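Local coordinates for hypothetical protein TM_1646 (Thermotoga maritima MSB8, PDB 2P61), which is of unknown function but belongs to the DUF327 family and folds as an almost entirely helical single chain, at residues Lys51-Ala56 against Lys88-Lys93; Glu58-Ser63 against Lys77-Ala82. One frame throughout, in Å; residues are numbered along the deposited sequence.

Contact 1. Residues Lys51-Ala56 against Lys88-Lys93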
loop_
_atom_site.group_PDB
_atom_site.type_symbol
_atom_site.label_atom_id
_atom_site.label_comp_id
_atom_site.label_asym_id
_atom_site.label_seq_id
_atom_site.Cartn_x
_atom_site.Cartn_y
_atom_site.Cartn_z
ATOM N N LYS A 51 7.854 -12.643 3.141
ATOM C CA LYS A 51 6.965 -13.193 2.088
ATOM C C LYS A 51 5.552 -12.668 2.214
ATOM O O LYS A 51 4.847 -12.434 1.205
ATOM C CB LYS A 51 6.940 -14.742 2.077
ATOM C CG LYS A 51 5.555 -15.362 1.717
ATOM C CD LYS A 51 5.666 -16.769 1.045
ATOM C CE LYS A 51 4.313 -17.611 1.016
ATOM N NZ LYS A 51 3.566 -17.678 2.320
ATOM N N LEU A 52 5.134 -12.502 3.464
ATOM C CA LEU A 52 3.887 -11.828 3.731
ATOM C C LEU A 52 3.898 -10.423 3.142
ATOM O O LEU A 52 2.960 -10.035 2.485
ATOM C CB LEU A 52 3.608 -11.757 5.208
ATOM C CG LEU A 52 2.694 -12.776 5.863
ATOM C CD1 LEU A 52 1.992 -11.923 6.904
ATOM C CD2 LEU A 52 1.657 -13.466 4.974
ATOM N N LEU A 53 4.970 -9.692 3.389
ATOM C CA LEU A 53 5.085 -8.279 3.063
ATOM C C LEU A 53 5.209 -8.018 1.543
ATOM O O LEU A 53 4.520 -7.150 0.999
ATOM C CB LEU A 53 6.268 -7.691 3.800
ATOM C CG LEU A 53 6.681 -6.235 3.583
ATOM C CD1 LEU A 53 5.659 -5.129 3.994
ATOM C CD2 LEU A 53 8.011 -6.065 4.312
ATOM N N GLU A 54 6.071 -8.771 0.877
ATOM C CA GLU A 54 6.104 -8.868 -0.578
ATOM C C GLU A 54 4.758 -9.118 -1.173
ATOM O O GLU A 54 4.306 -8.311 -1.971
ATOM C CB GLU A 54 6.971 -10.019 -0.926
ATOM C CG GLU A 54 7.369 -10.268 -2.323
ATOM C CD GLU A 54 8.316 -11.451 -2.273
ATOM O OE1 GLU A 54 7.838 -12.629 -2.118
ATOM O OE2 GLU A 54 9.538 -11.180 -2.258
ATOM N N GLU A 55 4.108 -10.218 -0.796
ATOM C CA GLU A 55 2.742 -10.507 -1.242
ATOM C C GLU A 55 1.795 -9.338 -1.049
ATOM O O GLU A 55 0.800 -9.263 -1.715
ATOM C CB GLU A 55 2.158 -11.714 -0.486
ATOM C CG GLU A 55 2.578 -13.094 -0.996
ATOM C CD GLU A 55 2.256 -14.270 -0.003
ATOM O OE1 GLU A 55 1.219 -14.216 0.751
ATOM O OE2 GLU A 55 3.083 -15.236 0.027
ATOM N N ALA A 56 2.039 -8.446 -0.114
ATOM C CA ALA A 56 1.040 -7.451 0.181
ATOM C C ALA A 56 1.322 -6.389 -0.828
ATOM O O ALA A 56 0.404 -5.680 -1.250
ATOM C CB ALA A 56 1.204 -6.906 1.582
ATOM N N LYS A 88 0.098 -1.916 7.778
ATOM C CA LYS A 88 0.306 -2.696 9.003
ATOM C C LYS A 88 1.667 -3.395 8.930
ATOM O O LYS A 88 2.528 -3.217 9.790
ATOM C CB LYS A 88 -0.835 -3.732 9.165
ATOM C CG LYS A 88 -2.138 -3.058 9.642
ATOM C CD LYS A 88 -3.366 -4.016 9.835
ATOM C CE LYS A 88 -4.705 -3.131 9.897
ATOM N NZ LYS A 88 -6.015 -3.946 9.603
ATOM N N LEU A 89 1.888 -4.175 7.887
ATOM C CA LEU A 89 3.105 -4.920 7.836
ATOM C C LEU A 89 4.332 -4.045 7.886
ATOM O O LEU A 89 5.151 -4.283 8.726
ATOM C CB LEU A 89 3.117 -5.867 6.660
ATOM C CG LEU A 89 2.143 -7.032 6.793
ATOM C CD1 LEU A 89 1.471 -7.311 5.394
ATOM C CD2 LEU A 89 2.923 -8.225 7.316
ATOM N N ILE A 90 4.464 -3.034 7.017
ATOM C CA ILE A 90 5.610 -2.104 7.044
ATOM C C ILE A 90 5.754 -1.319 8.355
ATOM O O ILE A 90 6.889 -1.093 8.767
ATOM C CB ILE A 90 5.622 -1.077 5.847
ATOM C CG1 ILE A 90 7.056 -0.672 5.459
ATOM C CG2 ILE A 90 4.757 0.159 6.148
ATOM C CD1 ILE A 90 7.715 -1.595 4.441
ATOM N N GLU A 91 4.656 -0.894 8.992
ATOM C CA GLU A 91 4.753 -0.348 10.347
ATOM C C GLU A 91 5.586 -1.278 11.196
ATOM O O GLU A 91 6.652 -0.860 11.675
ATOM C CB GLU A 91 3.400 -0.208 11.041
ATOM C CG GLU A 91 3.006 1.236 11.256
ATOM C CD GLU A 91 2.094 1.457 12.477
ATOM O OE1 GLU A 91 2.274 0.765 13.532
ATOM O OE2 GLU A 91 1.220 2.366 12.371
ATOM N N LYS A 92 5.100 -2.532 11.361
ATOM C CA LYS A 92 5.785 -3.547 12.134
ATOM C C LYS A 92 7.249 -3.547 11.775
ATOM O O LYS A 92 8.070 -3.270 12.602
ATOM C CB LYS A 92 5.154 -4.932 11.975
ATOM C CG LYS A 92 3.727 -5.059 12.560
ATOM C CD LYS A 92 3.314 -6.558 12.765
ATOM C CE LYS A 92 1.728 -6.803 12.734
ATOM N NZ LYS A 92 1.262 -8.194 12.185
ATOM N N LYS A 93 7.603 -3.776 10.535
ATOM C CA LYS A 93 9.010 -3.742 10.187
ATOM C C LYS A 93 9.729 -2.426 10.564
ATOM O O LYS A 93 10.819 -2.456 11.117
ATOM C CB LYS A 93 9.242 -4.074 8.714
ATOM C CG LYS A 93 10.684 -4.414 8.473
ATOM C CD LYS A 93 11.129 -4.358 7.026
ATOM C CE LYS A 93 12.377 -5.256 6.862
ATOM N NZ LYS A 93 12.432 -5.977 5.535
#
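Leu89 meets three residues of the facing helix at once, setting its side chain against Leu52, Leu53 and Ala56. Its CG stands anti to the carbonyl carbon (chi1 -70°), and from there the two methyls part: CD1 lies 3.8 Å from CB of Ala56, while CD2 approaches CD1 of Leu52 at 3.8 Å, the two leucine side chains crossing at about a right angle. Leu53 runs past Leu89 in the opposite direction. Its CG is anti to the backbone N (chi1 176°); its CD1 lies 3.8 Å from CB of Leu89, near the root of that side chain. The same Leu53 methyl also serves the next residue, Ile90, whose CD1 lies 4.1 Å away. One turn beyond Leu89, Lys93 adds a looser touch through its aliphatic chain, CD being 4.5 Å from CD2 of Leu53, while its NZ forms a salt bridge with Glu50. The interface between the segments is thus apolar, and a modest 260 Å² is buried at an axis separation of 10.0 Å. It joins helix 37-69 to helix 73-95, segments 51-56 and 88-93 running roughly antiparallel at 139°. Phe49, earlier on helix 37-69, also packs against Leu89 and Lys93; Leu53 reaches Tyr153 of helix 138-153, and Ile90 rests on Leu110 of helix 105-129.

Contact 2. Residues Glu58-Ser63 against Lys77-Ala82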
loop_
_atom_site.group_PDB
_atom_site.type_symbol
_atom_site.label_atom_id
_atom_site.label_comp_id
_atom_site.label_asym_id
_atom_site.label_seq_id
_atom_site.Cartn_x
_atom_site.Cartn_y
_atom_site.Cartn_z
ATOM N N GLU A 58 2.322 -6.956 -3.848
ATOM C CA GLU A 58 1.763 -7.416 -5.090
ATOM C C GLU A 58 0.307 -7.149 -5.131
ATOM O O GLU A 58 -0.160 -6.705 -6.186
ATOM C CB GLU A 58 2.064 -8.846 -5.344
ATOM C CG GLU A 58 3.539 -8.987 -5.656
ATOM C CD GLU A 58 4.054 -10.428 -5.556
ATOM O OE1 GLU A 58 3.269 -11.376 -5.197
ATOM O OE2 GLU A 58 5.267 -10.596 -5.847
ATOM N N GLU A 59 -0.403 -7.327 -3.998
ATOM C CA GLU A 59 -1.854 -7.202 -4.008
ATOM C C GLU A 59 -2.198 -5.738 -4.156
ATOM O O GLU A 59 -3.207 -5.422 -4.773
ATOM C CB GLU A 59 -2.570 -7.913 -2.817
ATOM C CG GLU A 59 -4.174 -8.011 -2.844
ATOM C CD GLU A 59 -4.775 -8.708 -4.133
ATOM O OE1 GLU A 59 -6.020 -8.538 -4.369
ATOM O OE2 GLU A 59 -4.052 -9.428 -4.934
ATOM N N VAL A 60 -1.374 -4.840 -3.631
ATOM C CA VAL A 60 -1.566 -3.387 -3.884
ATOM C C VAL A 60 -1.475 -3.009 -5.411
ATOM O O VAL A 60 -2.299 -2.183 -5.890
ATOM C CB VAL A 60 -0.519 -2.525 -3.210
ATOM C CG1 VAL A 60 -0.758 -1.115 -3.585
ATOM C CG2 VAL A 60 -0.543 -2.696 -1.613
ATOM N N ILE A 61 -0.482 -3.580 -6.143
ATOM C CA ILE A 61 -0.308 -3.307 -7.539
ATOM C C ILE A 61 -1.424 -4.026 -8.279
ATOM O O ILE A 61 -2.094 -3.407 -9.107
ATOM C CB ILE A 61 0.965 -3.913 -8.179
ATOM C CG1 ILE A 61 2.307 -3.644 -7.481
ATOM C CG2 ILE A 61 1.017 -3.452 -9.646
ATOM C CD1 ILE A 61 2.628 -2.216 -7.271
ATOM N N ASP A 62 -1.645 -5.317 -7.980
ATOM C CA ASP A 62 -2.608 -6.155 -8.741
ATOM C C ASP A 62 -3.998 -5.542 -8.717
ATOM O O ASP A 62 -4.632 -5.393 -9.759
ATOM C CB ASP A 62 -2.575 -7.648 -8.339
ATOM C CG ASP A 62 -3.774 -8.492 -8.912
ATOM O OD1 ASP A 62 -4.653 -7.933 -9.621
ATOM O OD2 ASP A 62 -3.869 -9.742 -8.646
ATOM N N SER A 63 -4.485 -5.124 -7.534
ATOM C CA SER A 63 -5.806 -4.447 -7.416
ATOM C C SER A 63 -5.867 -2.941 -7.874
ATOM O O SER A 63 -7.018 -2.429 -8.204
ATOM C CB SER A 63 -6.283 -4.507 -5.958
ATOM O OG SER A 63 -5.291 -3.945 -5.035
ATOM N N LYS A 77 -12.263 -0.936 -3.104
ATOM C CA LYS A 77 -11.909 -1.539 -1.795
ATOM C C LYS A 77 -10.923 -2.697 -1.733
ATOM O O LYS A 77 -10.175 -2.800 -0.711
ATOM C CB LYS A 77 -13.155 -1.946 -1.092
ATOM C CG LYS A 77 -14.175 -0.750 -1.093
ATOM C CD LYS A 77 -15.424 -0.980 -0.217
ATOM C CE LYS A 77 -16.641 -0.077 -0.748
ATOM N NZ LYS A 77 -17.877 -0.910 -1.057
ATOM N N ARG A 78 -10.889 -3.583 -2.753
ATOM C CA ARG A 78 -9.797 -4.530 -2.888
ATOM C C ARG A 78 -8.594 -3.605 -2.727
ATOM O O ARG A 78 -7.575 -3.996 -2.048
ATOM C CB ARG A 78 -9.826 -5.143 -4.293
ATOM C CG ARG A 78 -9.252 -6.558 -4.450
ATOM C CD ARG A 78 -9.020 -7.045 -6.001
ATOM N NE ARG A 78 -7.751 -7.779 -6.079
ATOM C CZ ARG A 78 -7.219 -8.342 -7.155
ATOM N NH1 ARG A 78 -7.840 -8.303 -8.338
ATOM N NH2 ARG A 78 -6.012 -8.924 -7.063
ATOM N N TYR A 79 -8.724 -2.365 -3.301
ATOM C CA TYR A 79 -7.576 -1.398 -3.331
ATOM C C TYR A 79 -7.132 -0.825 -1.951
ATOM O O TYR A 79 -5.950 -0.929 -1.532
ATOM C CB TYR A 79 -7.780 -0.226 -4.355
ATOM C CG TYR A 79 -6.455 0.544 -4.703
ATOM C CD1 TYR A 79 -5.298 -0.154 -5.077
ATOM C CD2 TYR A 79 -6.356 1.943 -4.609
ATOM C CE1 TYR A 79 -4.073 0.509 -5.333
ATOM C CE2 TYR A 79 -5.173 2.626 -4.895
ATOM C CZ TYR A 79 -4.034 1.897 -5.284
ATOM O OH TYR A 79 -2.819 2.524 -5.613
ATOM N N LYS A 80 -8.097 -0.113 -1.341
ATOM C CA LYS A 80 -8.055 0.447 -0.001
ATOM C C LYS A 80 -7.690 -0.617 0.989
ATOM O O LYS A 80 -6.811 -0.392 1.787
ATOM C CB LYS A 80 -9.429 0.992 0.318
ATOM C CG LYS A 80 -9.868 2.151 -0.593
ATOM C CD LYS A 80 -10.413 3.297 0.204
ATOM C CE LYS A 80 -11.385 4.146 -0.563
ATOM N NZ LYS A 80 -11.347 5.559 0.051
ATOM N N ASN A 81 -8.351 -1.792 0.939
ATOM C CA ASN A 81 -7.982 -2.913 1.832
ATOM C C ASN A 81 -6.519 -3.344 1.692
ATOM O O ASN A 81 -5.788 -3.446 2.666
ATOM C CB ASN A 81 -8.882 -4.150 1.667
ATOM C CG ASN A 81 -10.329 -3.903 2.143
ATOM O OD1 ASN A 81 -10.660 -2.977 2.941
ATOM N ND2 ASN A 81 -11.211 -4.746 1.646
ATOM N N ALA A 82 -6.102 -3.607 0.466
ATOM C CA ALA A 82 -4.770 -4.030 0.150
ATOM C C ALA A 82 -3.804 -3.023 0.654
ATOM O O ALA A 82 -2.803 -3.383 1.247
ATOM C CB ALA A 82 -4.660 -4.155 -1.324
#
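Glu59 and Arg78 face each other across an antiparallel helical hairpin of helices 37-69 and 73-95; the axes of segments 58-63 and 77-82 approach to 8.7 Å. The Glu59 carboxylate is gripped side-on by NE and NH2 of Arg78, with its plane turned only 23° from that of the guanidinium. OE1 accepts from both nitrogens, whereas OE2 takes a bond from NH2 at 2.9 Å. Val60 turns to the apolar side: its CG1 lies 4.1 Å from CE1 of Tyr79, and its backbone O sits at the edge of that ring. The Tyr79 hydroxyl continues to Asn146 of helix 138-153, and Ile149 of that helix packs on Val60. Asp62 extends the charged network only tentatively, through a weak bond from Arg78 NH2 to OD2 in one of its two modelled conformers. Glu59 thus holds the guanidinium with three bonds, and Asp62, in this conformer, would add a second negative charge beside it. Ser63 lies over one face of the guanidinium, its CB 3.6 Å from Arg78 NE, and closes against Ala82. With OG between the backbone N and carbonyl carbon (chi1 55°), the hydroxyl turns back along its own helix and donates to Glu59 O at 2.6 Å.

Overall arrangement
Both contacts join helix 37-69 to helix 73-95, with centres about 13 Å apart along the pair. Contact 2 is nearer the connection between the helices and nearer the centre of the chain; there the segments are closer and bury 408 Å², against 260 Å² in contact 1. Each is partly buried, but the chemistry differs. Contact 1 relies on aliphatic side chains, mainly leucines, and Lys93, at its margin, pairs with an acid outside the segments. Contact 2 combines a charged network on its outer side with small residues and a tyrosine edge inside. Helix 138-153 touches both contacts, tying the hairpin into the rest of the helical fold.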